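Long-range contact in Dot/Icm T4SS effector (Legionella pneumophila subsp. pneumophila, PDB 4HFV), which is a putative Dot/Icm type IV secretion effector of unknown biochemical function, probably delivered into the host cell by the bacterium: residues A[4-16]-A[64-78]. Sequence-based numbering, arbitrary orientation. Where two conformers were deposited one is given.
Sequences FELVAYEKLKGSI and DNSSKEPEDKARVLN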
ATOM      1  N   PHE A   4       8.771  17.504   9.053  1.00 30.43           N
ATOM      2  CA  PHE A   4       9.996  17.650   8.285  1.00 27.27           C
ATOM      3  C   PHE A   4       9.772  18.494   7.036  1.00 25.25           C
ATOM      4  O   PHE A   4       8.902  18.200   6.216  1.00 24.35           O
ATOM      5  CB  PHE A   4      10.518  16.282   7.870  1.00 27.34           C
ATOM      6  CG  PHE A   4      11.787  16.330   7.070  1.00 27.76           C
ATOM      7  CD1 PHE A   4      12.984  16.768   7.663  1.00 22.87           C
ATOM      8  CD2 PHE A   4      11.806  15.926   5.752  1.00 19.53           C
ATOM      9  CE1 PHE A   4      14.162  16.809   6.940  1.00 20.68           C
ATOM     10  CE2 PHE A   4      12.966  15.951   5.024  1.00 17.52           C
ATOM     11  CZ  PHE A   4      14.162  16.409   5.611  1.00 20.69           C
ATOM     12  N   GLU A   5      10.584  19.533   6.877  1.00 24.92           N
ATOM     13  CA  GLU A   5      10.572  20.279   5.646  1.00 23.18           C
ATOM     14  C   GLU A   5      11.566  19.655   4.638  1.00 23.25           C
ATOM     15  O   GLU A   5      12.778  19.466   4.942  1.00 20.62           O
ATOM     16  CB  GLU A   5      10.897  21.751   5.926  1.00 24.91           C
ATOM     17  CG  GLU A   5      10.395  22.697   4.839  1.00 52.73           C
ATOM     18  CD  GLU A   5      10.889  24.128   5.040  1.00 58.98           C
ATOM     19  OE1 GLU A   5      10.072  24.980   5.448  1.00 56.72           O
ATOM     20  OE2 GLU A   5      12.087  24.393   4.795  1.00 59.23           O
ATOM     21  N   LEU A   6      11.090  19.327   3.439  1.00 18.46           N
ATOM     22  CA  LEU A   6      12.008  18.779   2.446  1.00 17.26           C
ATOM     23  C   LEU A   6      13.118  19.781   2.093  1.00 15.71           C
ATOM     24  O   LEU A   6      12.854  20.961   1.894  1.00 16.70           O
ATOM     25  CB  LEU A   6      11.284  18.370   1.161  1.00 22.02           C
ATOM     26  CG  LEU A   6      10.271  17.240   1.270  1.00 25.71           C
ATOM     27  CD1 LEU A   6       9.525  17.118  -0.049  1.00 20.92           C
ATOM     28  CD2 LEU A   6      10.959  15.936   1.622  1.00 14.91           C
ATOM     29  N   VAL A   7      14.356  19.309   2.005  1.00 15.91           N
ATOM     30  CA  VAL A   7      15.430  20.171   1.524  1.00 22.95           C
ATOM     31  C   VAL A   7      15.264  20.359   0.014  1.00 19.99           C
ATOM     32  O   VAL A   7      15.101  19.380  -0.693  1.00 17.62           O
ATOM     33  CB  VAL A   7      16.832  19.550   1.769  1.00 22.50           C
ATOM     34  CG1 VAL A   7      17.938  20.519   1.276  1.00 15.33           C
ATOM     35  CG2 VAL A   7      17.035  19.224   3.245  1.00 22.98           C
ATOM     36  N   ALA A   8      15.398  21.585  -0.498  1.00 16.59           N
ATOM     37  CA  ALA A   8      15.297  21.762  -1.956  1.00 15.51           C
ATOM     38  C   ALA A   8      16.261  20.840  -2.723  1.00 14.09           C
ATOM     39  O   ALA A   8      17.393  20.563  -2.277  1.00 12.68           O
ATOM     40  CB  ALA A   8      15.456  23.225  -2.365  1.00 15.61           C
ATOM     41  N   TYR A   9      15.790  20.312  -3.861  1.00 12.60           N
ATOM     42  CA  TYR A   9      16.562  19.310  -4.606  1.00 12.53           C
ATOM     43  C   TYR A   9      17.997  19.761  -5.009  1.00 15.75           C
ATOM     44  O   TYR A   9      18.976  19.012  -4.815  1.00 11.17           O
ATOM     45  CB  TYR A   9      15.794  18.879  -5.863  1.00 13.91           C
ATOM     46  CG  TYR A   9      16.578  17.934  -6.720  1.00  9.65           C
ATOM     47  CD1 TYR A   9      16.661  16.604  -6.410  1.00  8.80           C
ATOM     48  CD2 TYR A   9      17.271  18.393  -7.836  1.00 16.84           C
ATOM     49  CE1 TYR A   9      17.416  15.734  -7.187  1.00 10.94           C
ATOM     50  CE2 TYR A   9      18.030  17.536  -8.615  1.00 13.36           C
ATOM     51  CZ  TYR A   9      18.090  16.196  -8.289  1.00 11.40           C
ATOM     52  OH  TYR A   9      18.847  15.318  -9.078  1.00 14.50           O
ATOM     53  N   GLU A  10      18.152  20.940  -5.605  1.00 11.55           N
ATOM     54  CA  GLU A  10      19.509  21.295  -6.082  1.00 14.46           C
ATOM     55  C   GLU A  10      20.508  21.347  -4.936  1.00 19.02           C
ATOM     56  O   GLU A  10      21.644  20.863  -5.056  1.00 14.93           O
ATOM     57  CB  GLU A  10      19.514  22.593  -6.842  1.00 15.47           C
ATOM     58  CG  GLU A  10      18.779  22.520  -8.195  1.00 24.73           C
ATOM     59  CD  GLU A  10      19.387  21.491  -9.162  1.00 28.41           C
ATOM     60  OE1 GLU A  10      20.627  21.354  -9.183  1.00 24.52           O
ATOM     61  OE2 GLU A  10      18.623  20.827  -9.912  1.00 28.39           O
ATOM     62  N   LYS A  11      20.080  21.953  -3.835  1.00 17.64           N
ATOM     63  CA  LYS A  11      20.905  22.094  -2.659  1.00 15.59           C
ATOM     64  C   LYS A  11      21.283  20.721  -2.112  1.00 11.83           C
ATOM     65  O   LYS A  11      22.474  20.452  -1.838  1.00 12.43           O
ATOM     66  CB  LYS A  11      20.175  22.897  -1.599  1.00 16.75           C
ATOM     67  CG  LYS A  11      21.043  23.247  -0.415  1.00 27.77           C
ATOM     68  CD  LYS A  11      20.272  23.120   0.853  1.00 36.82           C
ATOM     69  CE  LYS A  11      20.397  24.356   1.703  1.00 43.64           C
ATOM     70  NZ  LYS A  11      21.460  24.227   2.750  1.00 48.99           N
ATOM     71  N   LEU A  12      20.307  19.821  -2.007  1.00 14.01           N
ATOM     72  CA  LEU A  12      20.560  18.490  -1.464  1.00  8.08           C
ATOM     73  C   LEU A  12      21.489  17.695  -2.366  1.00  9.84           C
ATOM     74  O   LEU A  12      22.393  16.999  -1.892  1.00 11.78           O
ATOM     75  CB  LEU A  12      19.218  17.727  -1.247  1.00 11.95           C
ATOM     76  CG  LEU A  12      19.371  16.340  -0.623  1.00 11.71           C
ATOM     77  CD1 LEU A  12      20.159  16.334   0.681  1.00  5.40           C
ATOM     78  CD2 LEU A  12      17.987  15.694  -0.404  1.00  8.30           C
ATOM     79  N   LYS A  13      21.239  17.761  -3.669  1.00 10.88           N
ATOM     80  CA  LYS A  13      22.098  17.149  -4.663  1.00 12.23           C
ATOM     81  C   LYS A  13      23.524  17.623  -4.446  1.00 22.11           C
ATOM     82  O   LYS A  13      24.458  16.838  -4.432  1.00 10.39           O
ATOM     83  CB  LYS A  13      21.643  17.578  -6.056  1.00 10.89           C
ATOM     84  CG  LYS A  13      22.589  17.223  -7.137  1.00 12.17           C
ATOM     85  CD  LYS A  13      22.186  17.757  -8.512  1.00 13.63           C
ATOM     86  CE  LYS A  13      23.266  17.356  -9.553  1.00 18.35           C
ATOM     87  NZ  LYS A  13      22.888  17.602 -10.995  1.00 19.35           N
ATOM     88  N   GLY A  14      23.677  18.932  -4.296  1.00 13.09           N
ATOM     89  CA  GLY A  14      24.987  19.513  -4.071  1.00 15.56           C
ATOM     90  C   GLY A  14      25.661  19.000  -2.808  1.00 12.18           C
ATOM     91  O   GLY A  14      26.845  18.648  -2.821  1.00 15.26           O
ATOM     92  N   SER A  15      24.936  18.915  -1.701  1.00 10.81           N
ATOM     93  CA  SER A  15      25.634  18.553  -0.477  1.00 17.36           C
ATOM     94  C   SER A  15      25.899  17.063  -0.465  1.00 15.91           C
ATOM     95  O   SER A  15      26.902  16.630   0.081  1.00 16.98           O
ATOM     96  CB  SER A  15      24.883  19.021   0.789  1.00 10.57           C
ATOM     97  OG  SER A  15      23.694  18.328   0.915  1.00 13.13           O
ATOM     98  N   ILE A  16      25.054  16.265  -1.121  1.00 10.70           N
ATOM     99  CA  ILE A  16      25.312  14.839  -1.172  1.00 13.43           C
ATOM    100  C   ILE A  16      26.545  14.583  -2.038  1.00 11.80           C
ATOM    101  O   ILE A  16      27.376  13.742  -1.720  1.00 10.89           O
ATOM    102  CB  ILE A  16      24.079  14.061  -1.699  1.00 15.28           C
ATOM    103  CG1 ILE A  16      23.003  13.981  -0.608  1.00 14.79           C
ATOM    104  CG2 ILE A  16      24.466  12.643  -2.171  1.00 16.76           C
ATOM    105  CD1 ILE A  16      21.723  13.475  -1.132  1.00 12.62           C
ATOM    106  N   ASP A  64      17.578  14.285 -12.544  1.00 28.88           N
ATOM    107  CA  ASP A  64      18.071  15.361 -13.392  1.00 21.37           C
ATOM    108  C   ASP A  64      17.497  15.234 -14.806  1.00 27.46           C
ATOM    109  O   ASP A  64      17.145  16.222 -15.408  1.00 27.59           O
ATOM    110  CB  ASP A  64      19.590  15.330 -13.497  1.00 20.71           C
ATOM    111  CG  ASP A  64      20.294  15.883 -12.253  1.00 24.66           C
ATOM    112  OD1 ASP A  64      19.612  16.312 -11.303  1.00 23.80           O
ATOM    113  OD2 ASP A  64      21.557  15.888 -12.236  1.00 22.21           O
ATOM    114  N   ASN A  65      17.394  14.005 -15.306  1.00 22.37           N
ATOM    115  CA  ASN A  65      16.841  13.731 -16.641  1.00 23.79           C
ATOM    116  C   ASN A  65      15.319  13.633 -16.652  1.00 34.21           C
ATOM    117  O   ASN A  65      14.719  13.367 -17.704  1.00 33.50           O
ATOM    118  CB  ASN A  65      17.344  12.392 -17.168  1.00 31.77           C
ATOM    119  CG  ASN A  65      18.836  12.351 -17.408  1.00 44.98           C
ATOM    120  OD1 ASN A  65      19.510  13.375 -17.494  1.00 45.12           O
ATOM    121  ND2 ASN A  65      19.361  11.134 -17.544  1.00 49.45           N
ATOM    122  N   SER A  66      14.676  13.777 -15.497  1.00 28.68           N
ATOM    123  CA  SER A  66      13.229  13.586 -15.456  1.00 23.65           C
ATOM    124  C   SER A  66      12.477  14.869 -15.795  1.00 33.45           C
ATOM    125  O   SER A  66      13.070  15.939 -15.896  1.00 29.75           O
ATOM    126  CB  SER A  66      12.783  13.049 -14.117  1.00 21.48           C
ATOM    127  OG  SER A  66      12.734  14.057 -13.142  1.00 29.03           O
ATOM    128  N   SER A  67      11.170  14.728 -15.995  1.00 33.29           N
ATOM    129  CA  SER A  67      10.280  15.859 -16.200  1.00 40.99           C
ATOM    130  C   SER A  67       9.583  16.250 -14.893  1.00 35.79           C
ATOM    131  O   SER A  67       8.608  17.012 -14.899  1.00 42.25           O
ATOM    132  CB  SER A  67       9.214  15.470 -17.241  1.00 47.95           C
ATOM    133  OG  SER A  67       8.522  14.279 -16.849  1.00 36.40           O
ATOM    134  N   LYS A  68      10.065  15.706 -13.777  0.79 23.15           N
ATOM    135  CA  LYS A  68       9.419  15.932 -12.483  0.79 24.46           C
ATOM    136  C   LYS A  68       9.528  17.398 -12.044  0.79 27.79           C
ATOM    137  O   LYS A  68      10.487  18.094 -12.389  0.79 31.06           O
ATOM    138  CB  LYS A  68      10.008  15.016 -11.413  0.79 24.85           C
ATOM    139  CG  LYS A  68       9.573  13.544 -11.489  0.79 29.11           C
ATOM    140  CD  LYS A  68      10.169  12.730 -10.324  0.79 29.11           C
ATOM    141  CE  LYS A  68       9.584  11.317 -10.262  0.79 35.49           C
ATOM    142  NZ  LYS A  68       9.955  10.524 -11.482  0.79 40.73           N
ATOM    143  N   GLU A  69       8.521  17.858 -11.305  1.00 30.07           N
ATOM    144  CA  GLU A  69       8.542  19.184 -10.690  1.00 29.41           C
ATOM    145  C   GLU A  69       9.484  19.234  -9.477  1.00 27.81           C
ATOM    146  O   GLU A  69       9.746  18.226  -8.831  1.00 20.34           O
ATOM    147  CB  GLU A  69       7.132  19.590 -10.269  1.00 26.76           C
ATOM    148  CG  GLU A  69       6.181  19.815 -11.468  1.00 27.73           C
ATOM    149  CD  GLU A  69       6.637  20.969 -12.368  1.00 44.69           C
ATOM    150  OE1 GLU A  69       6.842  20.738 -13.585  1.00 47.29           O
ATOM    151  OE2 GLU A  69       6.796  22.107 -11.850  1.00 50.90           O
ATOM    152  N   PRO A  70       9.995  20.427  -9.155  1.00 22.96           N
ATOM    153  CA  PRO A  70      11.055  20.456  -8.137  1.00 25.89           C
ATOM    154  C   PRO A  70      10.712  19.765  -6.821  1.00 23.66           C
ATOM    155  O   PRO A  70      11.590  19.167  -6.172  1.00 18.90           O
ATOM    156  CB  PRO A  70      11.254  21.959  -7.893  1.00 22.51           C
ATOM    157  CG  PRO A  70      10.782  22.634  -9.195  1.00 24.31           C
ATOM    158  CD  PRO A  70       9.627  21.770  -9.636  1.00 24.84           C
ATOM    159  N   GLU A  71       9.469  19.896  -6.379  1.00 21.43           N
ATOM    160  CA  GLU A  71       9.110  19.329  -5.084  1.00 27.00           C
ATOM    161  C   GLU A  71       9.088  17.788  -5.125  1.00 23.73           C
ATOM    162  O   GLU A  71       9.443  17.136  -4.149  1.00 18.14           O
ATOM    163  CB  GLU A  71       7.757  19.870  -4.605  1.00 23.29           C
ATOM    164  CG  GLU A  71       7.315  19.250  -3.269  1.00 32.58           C
ATOM    165  CD  GLU A  71       6.002  19.834  -2.740  1.00 47.88           C
ATOM    166  OE1 GLU A  71       5.853  21.071  -2.768  1.00 49.07           O
ATOM    167  OE2 GLU A  71       5.113  19.051  -2.313  1.00 49.06           O
ATOM    168  N   ASP A  72       8.665  17.216  -6.249  0.53 22.43           N
ATOM    169  CA  ASP A  72       8.651  15.760  -6.398  0.53 21.99           C
ATOM    170  C   ASP A  72      10.087  15.224  -6.499  0.53 17.35           C
ATOM    171  O   ASP A  72      10.422  14.218  -5.876  0.53 18.92           O
ATOM    172  CB  ASP A  72       7.797  15.368  -7.613  0.53 24.47           C
ATOM    173  CG  ASP A  72       7.839  13.874  -7.929  0.53 25.86           C
ATOM    174  OD1 ASP A  72       8.082  13.029  -7.023  0.53 22.24           O
ATOM    175  OD2 ASP A  72       7.600  13.553  -9.113  0.53 33.90           O
ATOM    176  N   LYS A  73      10.944  15.926  -7.240  1.00 21.16           N
ATOM    177  CA  LYS A  73      12.375  15.618  -7.252  1.00 25.21           C
ATOM    178  C   LYS A  73      12.946  15.676  -5.832  1.00 18.23           C
ATOM    179  O   LYS A  73      13.656  14.771  -5.379  1.00 13.95           O
ATOM    180  CB  LYS A  73      13.140  16.594  -8.151  1.00 20.65           C
ATOM    181  CG  LYS A  73      12.900  16.432  -9.632  1.00 26.16           C
ATOM    182  CD  LYS A  73      13.520  17.573 -10.409  1.00 32.17           C
ATOM    183  CE  LYS A  73      15.006  17.415 -10.554  1.00 31.18           C
ATOM    184  NZ  LYS A  73      15.587  18.653 -11.196  1.00 31.74           N
ATOM    185  N   ALA A  74      12.606  16.721  -5.095  1.00 16.14           N
ATOM    186  CA  ALA A  74      13.128  16.827  -3.728  1.00 14.98           C
ATOM    187  C   ALA A  74      12.638  15.681  -2.849  1.00 14.22           C
ATOM    188  O   ALA A  74      13.400  15.072  -2.037  1.00 13.09           O
ATOM    189  CB  ALA A  74      12.767  18.203  -3.124  1.00 16.03           C
ATOM    190  N   ARG A  75      11.349  15.363  -2.969  1.00 16.82           N
ATOM    191  CA  ARG A  75      10.786  14.296  -2.137  1.00 19.76           C
ATOM    192  C   ARG A  75      11.514  12.975  -2.353  1.00 16.05           C
ATOM    193  O   ARG A  75      11.875  12.289  -1.388  1.00 12.23           O
ATOM    194  CB  ARG A  75       9.282  14.124  -2.370  1.00 15.46           C
ATOM    195  CG  ARG A  75       8.674  13.135  -1.348  1.00 14.97           C
ATOM    196  CD  ARG A  75       7.132  13.170  -1.293  1.00 21.48           C
ATOM    197  NE  ARG A  75       6.610  14.490  -0.937  1.00 20.57           N
ATOM    198  CZ  ARG A  75       6.115  15.376  -1.806  1.00 20.50           C
ATOM    199  NH1 ARG A  75       5.682  16.551  -1.348  1.00 32.54           N
ATOM    200  NH2 ARG A  75       6.052  15.105  -3.118  1.00 24.23           N
ATOM    201  N   VAL A  76      11.771  12.629  -3.614  1.00 13.25           N
ATOM    202  CA  VAL A  76      12.550  11.433  -3.887  1.00 12.25           C
ATOM    203  C   VAL A  76      13.953  11.456  -3.299  1.00 13.81           C
ATOM    204  O   VAL A  76      14.375  10.481  -2.624  1.00 13.61           O
ATOM    205  CB  VAL A  76      12.601  11.093  -5.377  1.00 18.35           C
ATOM    206  CG1 VAL A  76      13.498   9.862  -5.623  1.00 18.07           C
ATOM    207  CG2 VAL A  76      11.150  10.821  -5.910  1.00 17.87           C
ATOM    208  N   LEU A  77      14.711  12.523  -3.547  1.00 15.68           N
ATOM    209  CA  LEU A  77      16.097  12.552  -3.066  1.00 11.18           C
ATOM    210  C   LEU A  77      16.148  12.606  -1.530  1.00 12.32           C
ATOM    211  O   LEU A  77      16.933  11.895  -0.930  1.00 10.53           O
ATOM    212  CB  LEU A  77      16.916  13.664  -3.735  1.00 11.03           C
ATOM    213  CG  LEU A  77      18.432  13.641  -3.496  1.00 10.36           C
ATOM    214  CD1 LEU A  77      19.129  12.311  -3.924  1.00 12.48           C
ATOM    215  CD2 LEU A  77      19.103  14.817  -4.188  1.00 16.24           C
ATOM    216  N   ASN A  78      15.301  13.425  -0.894  1.00 10.84           N
ATOM    217  CA  ASN A  78      15.254  13.438   0.566  1.00 10.89           C
ATOM    218  C   ASN A  78      14.953  12.051   1.109  1.00 10.87           C
ATOM    219  O   ASN A  78      15.604  11.589   2.039  1.00  9.31           O
ATOM    220  CB  ASN A  78      14.184  14.407   1.081  1.00 11.93           C
ATOM    221  CG  ASN A  78      14.646  15.861   1.094  1.00 12.21           C
ATOM    222  OD1 ASN A  78      14.955  16.406   2.146  1.00 14.97           O
ATOM    223  ND2 ASN A  78      14.632  16.506  -0.051  1.00 12.85           N
TER
HETATM  224  O   HOH W   1      13.361  21.074  -5.127  1.00 15.32           O
HETATM  225  O   HOH W   2      18.233  18.634 -12.073  1.00 32.43           O
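Asn78 ND2 donates to two carbonyls, Val7 O across the contact and Ala74 O one turn back in its own helix. The bond from Asn78 ND2 to Val7 O is 3.0 Å long, in the carbonyl plane and on a lone pair. The one from Asn78 ND2 to Ala74 O is 2.7 Å, with the donor above the carbonyl plane rather than on a lone pair. Asn78 OD1 accepts from Val7 N, also at 3.0 Å, with the donor tilted 29° from the carbonyl plane. Three bonds thus fix the rotation of this buried amide and pin the extended chain just before helix 9-27. Leu6 lies beside it, with CD2 against Asn78 CB and CD1 over one face of the Arg75 guanidinium. That group is held in turn by a salt bridge to Glu71.

Tyr9 is a knob among Asp64, Lys73, Ala74 and Leu77. With CG anti to the backbone N (chi1 176°), its ring runs along the side of helix 70-90 toward Asp64, at the end of helix 49-64. Lys73 CE sits over one face, offset toward the rim, in a CH-pi contact 3.9 Å from the Tyr9 ring centroid. Tyr9 OH donates to Asp64 OD1 at 2.6 Å, from above the carboxylate plane, and the ring and carboxylate planes are nearly perpendicular. The extended Lys13 brings NZ to Asp64 OD2 in a salt bridge. One water joins Asp64 OD1, Glu10 OE2 and Lys73 NZ; another links Tyr9 N to Pro70 O.

Leu77 is the reciprocal knob, among Tyr9, Leu12, Lys13 and Ile16. Leu77 CD2 meets Tyr9 CE1 at 3.6 Å. This mutual knobs-into-holes packing joins segments 9-16 and 70-78, whose axes run 33° apart and approach to 9.4 Å. Helix 49-64 adds Ile60 and Leu63 against Tyr9, while helix 120-136 packs Met126 on Phe4 and Asn78, and Ala129 on Arg75.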